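Local structure of N-acyl-D-glutamate deacylase (Bordetella bronchiseptica, 3GIQ) at residues K250-Q255 / Y343-E348. The protein probably hydrolyses the amide bond of N-acyl-D-glutamates, releasing D-glutamate and a carboxylate, as a zinc-binding member of the amidohydrolase superfamily. Numbering follows the deposited sequence.
With G01 (N-[(R)-hydroxy(methyl)phosphoryl]-D-glutamic acid), chain C.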
loop_
_atom_site.group_PDB
_atom_site.type_symbol
_atom_site.label_atom_id
_atom_site.label_comp_id
_atom_site.label_asym_id
_atom_site.label_seq_id
_atom_site.Cartn_x
_atom_site.Cartn_y
_atom_site.Cartn_z
ATOM N N LYS A 250 5.213 -1.255 -12.792
ATOM C CA LYS A 250 4.894 -2.350 -13.697
ATOM C C LYS A 250 5.017 -1.900 -15.145
ATOM O O LYS A 250 5.221 -0.720 -15.423
ATOM C CB LYS A 250 3.445 -2.771 -13.470
ATOM C CG LYS A 250 2.465 -1.668 -13.894
ATOM C CD LYS A 250 0.998 -2.083 -13.826
ATOM C CE LYS A 250 0.482 -2.112 -12.400
ATOM N NZ LYS A 250 0.565 -0.771 -11.744
ATOM N N CYS A 251 4.873 -2.857 -16.057
ATOM C CA CYS A 251 4.887 -2.591 -17.489
ATOM C C CYS A 251 3.692 -3.359 -18.051
ATOM O O CYS A 251 3.690 -4.591 -18.061
ATOM C CB CYS A 251 6.184 -3.088 -18.132
ATOM S SG CYS A 251 7.641 -2.175 -17.616
ATOM N N MET A 252 2.674 -2.627 -18.497
ATOM C CA MET A 252 1.464 -3.236 -19.037
ATOM C C MET A 252 1.465 -3.385 -20.553
ATOM O O MET A 252 1.978 -2.525 -21.273
ATOM C CB MET A 252 0.240 -2.422 -18.615
ATOM C CG MET A 252 0.028 -2.381 -17.113
ATOM S SD MET A 252 -1.417 -1.399 -16.673
ATOM C CE MET A 252 -2.735 -2.554 -17.082
ATOM N N MET A 253 0.862 -4.482 -21.013
ATOM C CA MET A 253 0.742 -4.828 -22.430
ATOM C C MET A 253 2.015 -5.498 -22.948
ATOM O O MET A 253 3.125 -5.038 -22.683
ATOM C CB MET A 253 0.417 -3.590 -23.272
ATOM C CG MET A 253 -0.776 -2.780 -22.764
ATOM S SD MET A 253 -2.266 -3.761 -22.464
ATOM C CE MET A 253 -2.845 -4.028 -24.160
ATOM N N PRO A 254 1.863 -6.594 -23.710
ATOM C CA PRO A 254 2.979 -7.357 -24.278
ATOM C C PRO A 254 4.070 -6.534 -24.960
ATOM O O PRO A 254 5.253 -6.846 -24.832
ATOM C CB PRO A 254 2.283 -8.308 -25.249
ATOM C CG PRO A 254 0.974 -8.554 -24.579
ATOM C CD PRO A 254 0.576 -7.164 -24.142
ATOM N N GLN A 255 3.683 -5.489 -25.686
ATOM C CA GLN A 255 4.664 -4.660 -26.381
ATOM C C GLN A 255 5.559 -3.866 -25.431
ATOM O O GLN A 255 6.568 -3.302 -25.853
ATOM C CB GLN A 255 3.972 -3.686 -27.341
ATOM C CG GLN A 255 3.079 -2.667 -26.654
ATOM C CD GLN A 255 1.634 -3.108 -26.591
ATOM O OE1 GLN A 255 1.339 -4.295 -26.433
ATOM N NE2 GLN A 255 0.719 -2.149 -26.704
ATOM N N TYR A 343 -7.223 -6.373 -14.642
ATOM C CA TYR A 343 -6.614 -6.397 -15.968
ATOM C C TYR A 343 -5.359 -7.266 -15.974
ATOM O O TYR A 343 -4.368 -6.924 -15.339
ATOM C CB TYR A 343 -6.237 -4.967 -16.373
ATOM C CG TYR A 343 -7.383 -3.971 -16.307
ATOM C CD1 TYR A 343 -8.265 -3.823 -17.376
ATOM C CD2 TYR A 343 -7.572 -3.164 -15.179
ATOM C CE1 TYR A 343 -9.305 -2.891 -17.334
ATOM C CE2 TYR A 343 -8.616 -2.226 -15.124
ATOM C CZ TYR A 343 -9.473 -2.096 -16.210
ATOM O OH TYR A 343 -10.479 -1.157 -16.189
ATOM N N PHE A 344 -5.402 -8.386 -16.693
ATOM C CA PHE A 344 -4.254 -9.285 -16.779
ATOM C C PHE A 344 -3.393 -8.804 -17.942
ATOM O O PHE A 344 -3.580 -9.222 -19.088
ATOM C CB PHE A 344 -4.754 -10.714 -17.000
ATOM C CG PHE A 344 -5.652 -11.205 -15.895
ATOM C CD1 PHE A 344 -5.118 -11.599 -14.669
ATOM C CD2 PHE A 344 -7.034 -11.220 -16.056
ATOM C CE1 PHE A 344 -5.943 -11.997 -13.624
ATOM C CE2 PHE A 344 -7.873 -11.618 -15.008
ATOM C CZ PHE A 344 -7.323 -12.005 -13.794
ATOM N N ALA A 345 -2.440 -7.925 -17.642
ATOM C CA ALA A 345 -1.609 -7.344 -18.686
ATOM C C ALA A 345 -0.116 -7.263 -18.400
ATOM O O ALA A 345 0.617 -6.601 -19.136
ATOM C CB ALA A 345 -2.137 -5.953 -19.023
ATOM N N MET A 346 0.345 -7.920 -17.343
ATOM C CA MET A 346 1.768 -7.885 -17.029
ATOM C C MET A 346 2.439 -9.249 -17.173
ATOM O O MET A 346 1.770 -10.283 -17.243
ATOM C CB MET A 346 1.992 -7.355 -15.610
ATOM C CG MET A 346 1.579 -5.903 -15.406
ATOM S SD MET A 346 -0.104 -5.707 -14.780
ATOM C CE MET A 346 0.174 -5.947 -13.026
ATOM N N ASP A 347 3.768 -9.224 -17.232
ATOM C CA ASP A 347 4.599 -10.423 -17.340
ATOM C C ASP A 347 5.064 -10.732 -15.917
ATOM O O ASP A 347 5.844 -9.974 -15.342
ATOM C CB ASP A 347 5.814 -10.131 -18.226
ATOM C CG ASP A 347 6.781 -11.308 -18.318
ATOM O OD1 ASP A 347 6.635 -12.288 -17.555
ATOM O OD2 ASP A 347 7.702 -11.243 -19.156
ATOM N N GLU A 348 4.579 -11.832 -15.347
ATOM C CA GLU A 348 4.946 -12.197 -13.981
ATOM C C GLU A 348 6.455 -12.323 -13.772
ATOM O O GLU A 348 6.949 -12.103 -12.660
ATOM C CB GLU A 348 4.253 -13.502 -13.574
ATOM C CG GLU A 348 4.585 -13.981 -12.163
ATOM C CD GLU A 348 4.047 -13.073 -11.067
ATOM O OE1 GLU A 348 4.137 -13.459 -9.882
ATOM O OE2 GLU A 348 3.539 -11.978 -11.381
HETATM C CD G01 C . -3.866 0.066 -14.257
HETATM C CG G01 C . -3.120 0.005 -12.924
HETATM C CB G01 C . -4.119 0.092 -11.761
HETATM C CA G01 C . -3.606 0.006 -10.297
HETATM C C G01 C . -2.950 -1.376 -10.079
HETATM C C6 G01 C . -6.257 1.755 -7.649
HETATM P P G01 C . -4.618 1.569 -8.331
HETATM O OPA G01 C . -3.636 1.281 -7.115
HETATM O OPB G01 C . -4.233 2.815 -9.038
HETATM N N G01 C . -4.646 0.228 -9.255
HETATM O O G01 C . -3.661 -2.337 -9.732
HETATM O OXT G01 C . -1.718 -1.436 -10.270
HETATM O OE1 G01 C . -4.475 -0.968 -14.615
HETATM O OE2 G01 C . -3.817 1.147 -14.870
HETATM O O HOH W 1 5.321 -6.761 -17.076
#
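Met346 and Met252 lay their thioether chains across each other, Met252 CG lying 4.1 Å from Met346 SD, while the Met346 methyl meets the aliphatic shaft of Lys250, CE to CE at 3.9 Å. An unbranched, flexible methionine suits this place: bent at chi2 (94°) and chi3, Met346 bends across the lysine methylenes, SD and CE both near CD. Lys250 is itself bent at chi3 and chi4, which carries NZ onto the α-carboxylate of the bound phosphonamidate G01, hydrogen-bonding NZ to G01 OXT at 2.8 Å; Glu222 forms a salt bridge to the same amine. Met252 turns its methyl between Ala345 CB, 4.0 Å from CE, and the ligand's side-chain carboxylate. Met252 CE also lies against Tyr343 CB; the tyrosine ring is oblique to G01 OE1, its hydroxyl hydrogen-bonded to backbone Ile290 O and Ile292 N. Short Ala345 points at the other segment, consistent with the close backbone approach there: Met253 N donates to Ala345 O (2.8 Å), which also accepts from Trp257. A water joins Cys251 O to Asp347 N. Lys250, like Arg295, Arg376 and Ser287, hydrogen-bonds G01; Met252 is apolar wall, Met346 packs behind Lys250, and N-acyl-D-glutamates probably bind similarly.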